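Local coordinates for phosphotriesterase family protein (Listeria monocytogenes serotype 4b str. H7858, PDB 3PNZ) that probably hydrolyses phosphorylated sugar lactones, as a zinc-containing lactonase of the amidohydrolase fold, at residues R5-D10 against L76-I81; I240-Y245 against K276-H281. One frame throughout, in Å; residues are numbered along the deposited sequence.

Interaction 1 (R5-D10 against L76-I81); sequences RTFYGD and LDVAQI
The rings of Phe7 and Tyr8 both turn an edge to Ala79 of helix segment 76-81. At the rim of Phe7, near the ring plane, lies the backbone of Ala79, with CD2 of Phe7 3.8 Å from CA of Ala79. Val78 comes to the same ring obliquely: its CG1 lies 3.7 Å from CE2 of Phe7, and the two side chains cross at about a right angle. CG1 is the branch that stands anti to the backbone N of Val78 (chi1 175°), which brings it to the Phe7 ring. The small methyl of Ala79 lets the helix backbone come close to the ring, and the apolar phenyl of Phe7 suits a buried place where the hairpin turn meets the helix.

Tyr8 also brings its edge, to the carbonyl O of Ala79, which lies near the ring plane. The hydroxyl OH of Tyr8 gives this O a weak hydrogen bond of 3.4 Å. Tyr148 packs edge-to-face with Tyr8, whose exposed position suits a ring with a polar end.

Both aromatics ride on a tight turn. Thr6 to Gly9 forms a type I beta turn, and O of Gly9 accepts from both N and OG1 of Thr6, the hydroxyl at 2.7 Å on a lone pair in the carbonyl plane. Farther from the helix, Arg5 grips Asp10 side-on, NE to OD1 at 2.9 Å and NH2 to OD2, while its NH1 reaches Glu140. This is a beta hairpin of strands 4-6 and 9-11, its two turn residues set against helix 75-85, one of the outer helices of the TIM barrel.

Interaction 2 (I240-Y245 against K276-H281); sequences IAKIKY and KTYYKH. With PO4 (phosphate ion), chain L.
Lys244 and Tyr278 make the direct polar link between the segments: NZ of Lys244 donates a hydrogen bond of 3.0 Å to OH of Tyr278, coming in at the ring edge near its plane. CG of Lys244 sits between its backbone N and carbonyl carbon (chi1 67°), and from there the extended chain carries NZ across to the phenol.

The bonds to the phosphate ion, probably from the crystallisation liquor, gather four side chains. O3 is shared by OH of Tyr278, at 2.6 Å, and NZ of Lys242, at 2.8 Å. NZ of Lys244 takes O1 at 2.8 Å, and OH of Tyr245 takes O4 at 2.7 Å; Arg275 adds its NE. Long flexible lysines and phenols with a hydroxyl at the tip suit such an anion, whose charge would probably offset that of the ammonium groups.

Van der Waals contact is slight. CE of Lys242 approaches the Tyr278 ring obliquely, 3.8 Å from CE2 of Tyr278, the two side chains crossing at about a right angle, and CG of Lys244 covers one face of its neighbour Tyr245.

The site is consistent with a pocket for the phosphate of a sugar lactone. NZ of Lys242 also donates to the backbone O of Asp272, a residue that also belongs to the zinc site. The loop 240-245 runs from strand 234-237 to helix 248-260, while 276-281 follows strand 267-269 and runs into the start of helix 280-283.

In the fold
Interaction 1 is largely buried and interaction 2 lies at the surface; their centres are about 25 Å apart, with no touch between them and no secondary-structure element in common. In the first, an N-terminal hairpin packs on an outer helix of the barrel by apolar contacts of an aromatic ring, helped by one weak polar bond. In the second, two loops that follow neighbouring parallel strands, 234-237 and 267-269, meet mostly through charge and hydroxyl groups round an anion. The difference matches their places in the fold: 240-245 against 276-281 adjoins the zinc site, the side chain of Lys242 being about 7 Å from a zinc ion, whereas the side chain of Val78 in interaction 1 is about 13 Å from one.

Interaction 1 (R5-D10 against L76-I81)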
loop_
_atom_site.group_PDB
_atom_site.type_symbol
_atom_site.label_atom_id
_atom_site.label_comp_id
_atom_site.label_asym_id
_atom_site.label_seq_id
_atom_site.Cartn_x
_atom_site.Cartn_y
_atom_site.Cartn_z
ATOM N N ARG A 5 5.386 -12.782 -1.788
ATOM C CA ARG A 5 4.364 -13.562 -1.106
ATOM C C ARG A 5 2.967 -13.069 -1.459
ATOM O O ARG A 5 2.565 -11.961 -1.080
ATOM C CB ARG A 5 4.587 -13.542 0.411
ATOM C CG ARG A 5 3.502 -14.226 1.217
ATOM C CD ARG A 5 4.029 -14.744 2.553
ATOM N NE ARG A 5 5.050 -15.772 2.340
ATOM C CZ ARG A 5 5.789 -16.318 3.299
ATOM N NH1 ARG A 5 5.635 -15.952 4.563
ATOM N NH2 ARG A 5 6.697 -17.232 2.984
ATOM N N THR A 6 2.240 -13.891 -2.212
ATOM C CA THR A 6 0.867 -13.570 -2.601
ATOM C C THR A 6 -0.109 -14.453 -1.825
ATOM O O THR A 6 0.291 -15.408 -1.171
ATOM C CB THR A 6 0.617 -13.768 -4.114
ATOM O OG1 THR A 6 0.529 -15.165 -4.414
ATOM C CG2 THR A 6 1.717 -13.110 -4.965
ATOM N N PHE A 7 -1.395 -14.122 -1.899
ATOM C CA PHE A 7 -2.424 -14.893 -1.216
ATOM C C PHE A 7 -2.367 -16.372 -1.591
ATOM O O PHE A 7 -2.653 -17.230 -0.760
ATOM C CB PHE A 7 -3.814 -14.349 -1.548
ATOM C CG PHE A 7 -4.267 -13.233 -0.643
ATOM C CD1 PHE A 7 -3.356 -12.522 0.120
ATOM C CD2 PHE A 7 -5.612 -12.908 -0.551
ATOM C CE1 PHE A 7 -3.781 -11.498 0.958
ATOM C CE2 PHE A 7 -6.044 -11.881 0.273
ATOM C CZ PHE A 7 -5.129 -11.176 1.027
ATOM N N TYR A 8 -2.011 -16.663 -2.837
ATOM C CA TYR A 8 -2.015 -18.051 -3.308
ATOM C C TYR A 8 -0.625 -18.636 -3.558
ATOM O O TYR A 8 -0.467 -19.566 -4.356
ATOM C CB TYR A 8 -2.911 -18.210 -4.539
ATOM C CG TYR A 8 -4.371 -18.261 -4.165
ATOM C CD1 TYR A 8 -4.932 -19.428 -3.657
ATOM C CD2 TYR A 8 -5.186 -17.141 -4.294
ATOM C CE1 TYR A 8 -6.262 -19.482 -3.294
ATOM C CE2 TYR A 8 -6.524 -17.188 -3.937
ATOM C CZ TYR A 8 -7.055 -18.363 -3.440
ATOM O OH TYR A 8 -8.382 -18.427 -3.078
ATOM N N GLY A 9 0.376 -18.113 -2.860
ATOM C CA GLY A 9 1.700 -18.715 -2.885
ATOM C C GLY A 9 2.837 -17.726 -3.063
ATOM O O GLY A 9 2.624 -16.557 -3.420
ATOM N N ASP A 10 4.055 -18.197 -2.807
ATOM C CA ASP A 10 5.246 -17.393 -3.035
ATOM C C ASP A 10 5.687 -17.567 -4.483
ATOM O O ASP A 10 5.836 -18.694 -4.964
ATOM C CB ASP A 10 6.360 -17.795 -2.065
ATOM C CG ASP A 10 5.956 -17.620 -0.606
ATOM O OD1 ASP A 10 5.030 -16.822 -0.319
ATOM O OD2 ASP A 10 6.562 -18.280 0.264
ATOM N N LEU A 76 -11.218 -13.040 3.061
ATOM C CA LEU A 76 -11.811 -14.138 2.304
ATOM C C LEU A 76 -12.423 -13.660 0.989
ATOM O O LEU A 76 -12.352 -14.355 -0.021
ATOM C CB LEU A 76 -12.840 -14.906 3.143
ATOM C CG LEU A 76 -12.261 -15.609 4.375
ATOM C CD1 LEU A 76 -13.365 -16.253 5.204
ATOM C CD2 LEU A 76 -11.218 -16.638 3.958
ATOM N N ASP A 77 -13.014 -12.465 0.994
ATOM C CA ASP A 77 -13.600 -11.913 -0.226
ATOM C C ASP A 77 -12.511 -11.569 -1.236
ATOM O O ASP A 77 -12.651 -11.821 -2.430
ATOM C CB ASP A 77 -14.427 -10.657 0.086
ATOM C CG ASP A 77 -15.714 -10.967 0.839
ATOM O OD1 ASP A 77 -16.480 -11.841 0.381
ATOM O OD2 ASP A 77 -15.968 -10.326 1.881
ATOM N N VAL A 78 -11.429 -10.972 -0.753
ATOM C CA VAL A 78 -10.312 -10.635 -1.630
ATOM C C VAL A 78 -9.668 -11.898 -2.211
ATOM O O VAL A 78 -9.336 -11.950 -3.392
ATOM C CB VAL A 78 -9.272 -9.759 -0.896
ATOM C CG1 VAL A 78 -8.049 -9.518 -1.771
ATOM C CG2 VAL A 78 -9.913 -8.426 -0.488
ATOM N N ALA A 79 -9.508 -12.922 -1.381
ATOM C CA ALA A 79 -8.976 -14.198 -1.855
ATOM C C ALA A 79 -9.872 -14.788 -2.940
ATOM O O ALA A 79 -9.384 -15.290 -3.951
ATOM C CB ALA A 79 -8.812 -15.181 -0.693
ATOM N N GLN A 80 -11.185 -14.705 -2.743
ATOM C CA GLN A 80 -12.123 -15.228 -3.733
ATOM C C GLN A 80 -12.024 -14.464 -5.055
ATOM O O GLN A 80 -12.078 -15.056 -6.129
ATOM C CB GLN A 80 -13.558 -15.206 -3.196
ATOM C CG GLN A 80 -14.555 -15.882 -4.119
ATOM C CD GLN A 80 -14.280 -17.370 -4.273
ATOM O OE1 GLN A 80 -13.772 -18.016 -3.354
ATOM N NE2 GLN A 80 -14.606 -17.917 -5.440
ATOM N N ILE A 81 -11.855 -13.146 -4.974
ATOM C CA ILE A 81 -11.677 -12.333 -6.173
ATOM C C ILE A 81 -10.409 -12.729 -6.924
ATOM O O ILE A 81 -10.416 -12.865 -8.149
ATOM C CB ILE A 81 -11.630 -10.828 -5.820
ATOM C CG1 ILE A 81 -12.985 -10.383 -5.251
ATOM C CG2 ILE A 81 -11.273 -10.002 -7.045
ATOM C CD1 ILE A 81 -13.026 -8.931 -4.759
#

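Interaction 2 (I240-Y245 against K276-H281)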
loop_
_atom_site.group_PDB
_atom_site.type_symbol
_atom_site.label_atom_id
_atom_site.label_comp_id
_atom_site.label_asym_id
_atom_site.label_seq_id
_atom_site.Cartn_x
_atom_site.Cartn_y
_atom_site.Cartn_z
ATOM N N ILE A 240 -2.887 8.917 -8.293
ATOM C CA ILE A 240 -3.199 9.148 -9.697
ATOM C C ILE A 240 -4.687 9.416 -9.856
ATOM O O ILE A 240 -5.520 8.723 -9.258
ATOM C CB ILE A 240 -2.816 7.942 -10.583
ATOM C CG1 ILE A 240 -1.318 7.639 -10.476
ATOM C CG2 ILE A 240 -3.231 8.184 -12.041
ATOM C CD1 ILE A 240 -0.414 8.835 -10.740
ATOM N N ALA A 241 -5.000 10.431 -10.661
ATOM C CA ALA A 241 -6.372 10.845 -10.960
ATOM C C ALA A 241 -7.044 11.639 -9.842
ATOM O O ALA A 241 -8.188 12.065 -9.994
ATOM C CB ALA A 241 -7.236 9.642 -11.353
ATOM N N LYS A 242 -6.354 11.842 -8.722
ATOM C CA LYS A 242 -6.976 12.564 -7.607
ATOM C C LYS A 242 -6.843 14.072 -7.790
ATOM O O LYS A 242 -6.028 14.738 -7.149
ATOM C CB LYS A 242 -6.443 12.071 -6.254
ATOM C CG LYS A 242 -6.737 10.576 -6.062
ATOM C CD LYS A 242 -6.548 10.109 -4.629
ATOM C CE LYS A 242 -6.790 8.590 -4.533
ATOM N NZ LYS A 242 -6.805 8.109 -3.122
ATOM N N ILE A 243 -7.663 14.597 -8.696
ATOM C CA ILE A 243 -7.605 15.998 -9.084
ATOM C C ILE A 243 -7.860 16.927 -7.905
ATOM O O ILE A 243 -7.368 18.056 -7.878
ATOM C CB ILE A 243 -8.613 16.306 -10.218
ATOM C CG1 ILE A 243 -8.387 15.362 -11.402
ATOM C CG2 ILE A 243 -8.503 17.762 -10.655
ATOM C CD1 ILE A 243 -6.964 15.398 -11.954
ATOM N N LYS A 244 -8.616 16.453 -6.918
ATOM C CA LYS A 244 -8.872 17.259 -5.724
ATOM C C LYS A 244 -7.591 17.570 -4.951
ATOM O O LYS A 244 -7.546 18.529 -4.183
ATOM C CB LYS A 244 -9.886 16.580 -4.802
ATOM C CG LYS A 244 -9.402 15.292 -4.149
ATOM C CD LYS A 244 -10.560 14.576 -3.442
ATOM C CE LYS A 244 -10.086 13.376 -2.639
ATOM N NZ LYS A 244 -11.191 12.734 -1.871
ATOM N N TYR A 245 -6.554 16.758 -5.143
ATOM C CA TYR A 245 -5.273 17.011 -4.482
ATOM C C TYR A 245 -4.303 17.759 -5.393
ATOM O O TYR A 245 -3.609 18.671 -4.954
ATOM C CB TYR A 245 -4.636 15.707 -3.986
ATOM C CG TYR A 245 -5.413 15.022 -2.889
ATOM C CD1 TYR A 245 -5.867 15.736 -1.785
ATOM C CD2 TYR A 245 -5.679 13.657 -2.947
ATOM C CE1 TYR A 245 -6.577 15.114 -0.776
ATOM C CE2 TYR A 245 -6.383 13.022 -1.938
ATOM C CZ TYR A 245 -6.837 13.764 -0.857
ATOM O OH TYR A 245 -7.543 13.145 0.153
ATOM N N LYS A 276 -16.190 4.028 -2.982
ATOM C CA LYS A 276 -17.195 3.595 -3.944
ATOM C C LYS A 276 -17.170 4.506 -5.167
ATOM O O LYS A 276 -17.243 4.041 -6.307
ATOM C CB LYS A 276 -18.594 3.612 -3.318
ATOM C CG LYS A 276 -18.883 2.467 -2.339
ATOM C CD LYS A 276 -20.377 2.432 -1.991
ATOM C CE LYS A 276 -20.757 1.216 -1.145
ATOM N NZ LYS A 276 -20.377 1.371 0.286
ATOM N N THR A 277 -17.046 5.811 -4.922
ATOM C CA THR A 277 -17.052 6.794 -6.002
ATOM C C THR A 277 -15.787 6.742 -6.855
ATOM O O THR A 277 -15.705 7.416 -7.880
ATOM C CB THR A 277 -17.235 8.227 -5.469
ATOM O OG1 THR A 277 -16.279 8.478 -4.433
ATOM C CG2 THR A 277 -18.650 8.417 -4.909
ATOM N N TYR A 278 -14.810 5.938 -6.436
ATOM C CA TYR A 278 -13.591 5.759 -7.214
ATOM C C TYR A 278 -13.659 4.499 -8.078
ATOM O O TYR A 278 -12.986 4.401 -9.106
ATOM C CB TYR A 278 -12.383 5.647 -6.299
ATOM C CG TYR A 278 -11.936 6.921 -5.615
ATOM C CD1 TYR A 278 -12.493 8.158 -5.938
ATOM C CD2 TYR A 278 -10.951 6.882 -4.635
ATOM C CE1 TYR A 278 -12.070 9.322 -5.299
ATOM C CE2 TYR A 278 -10.520 8.037 -3.994
ATOM C CZ TYR A 278 -11.084 9.253 -4.332
ATOM O OH TYR A 278 -10.654 10.402 -3.699
ATOM N N TYR A 279 -14.448 3.521 -7.640
ATOM C CA TYR A 279 -14.629 2.285 -8.391
ATOM C C TYR A 279 -15.615 2.486 -9.534
ATOM O O TYR A 279 -16.657 3.125 -9.367
ATOM C CB TYR A 279 -15.117 1.170 -7.466
ATOM C CG TYR A 279 -14.003 0.308 -6.914
ATOM C CD1 TYR A 279 -13.133 0.790 -5.934
ATOM C CD2 TYR A 279 -13.827 -0.991 -7.368
ATOM C CE1 TYR A 279 -12.104 -0.006 -5.431
ATOM C CE2 TYR A 279 -12.812 -1.787 -6.879
ATOM C CZ TYR A 279 -11.959 -1.301 -5.910
ATOM O OH TYR A 279 -10.955 -2.122 -5.448
ATOM N N LYS A 280 -15.273 1.944 -10.696
ATOM C CA LYS A 280 -16.139 2.015 -11.856
ATOM C C LYS A 280 -17.466 1.319 -11.560
ATOM O O LYS A 280 -18.545 1.842 -11.864
ATOM C CB LYS A 280 -15.451 1.365 -13.057
ATOM C CG LYS A 280 -16.238 1.447 -14.354
ATOM C CD LYS A 280 -15.471 0.815 -15.504
ATOM C CE LYS A 280 -16.226 0.954 -16.821
ATOM N NZ LYS A 280 -15.514 0.255 -17.935
ATOM N N HIS A 281 -17.392 0.149 -10.937
ATOM C CA HIS A 281 -18.586 -0.682 -10.790
ATOM C C HIS A 281 -19.335 -0.512 -9.471
ATOM O O HIS A 281 -20.290 -1.236 -9.193
ATOM C CB HIS A 281 -18.248 -2.147 -11.089
ATOM C CG HIS A 281 -17.734 -2.351 -12.477
ATOM N ND1 HIS A 281 -18.571 -2.498 -13.563
ATOM C CD2 HIS A 281 -16.473 -2.381 -12.968
ATOM C CE1 HIS A 281 -17.847 -2.632 -14.660
ATOM N NE2 HIS A 281 -16.571 -2.564 -14.326
HETATM P P PO4 L . -9.032 9.838 -0.543
HETATM O O1 PO4 L . -10.297 10.616 -0.292
HETATM O O2 PO4 L . -9.257 8.405 -0.113
HETATM O O3 PO4 L . -8.709 9.845 -2.019
HETATM O O4 PO4 L . -7.880 10.419 0.250
#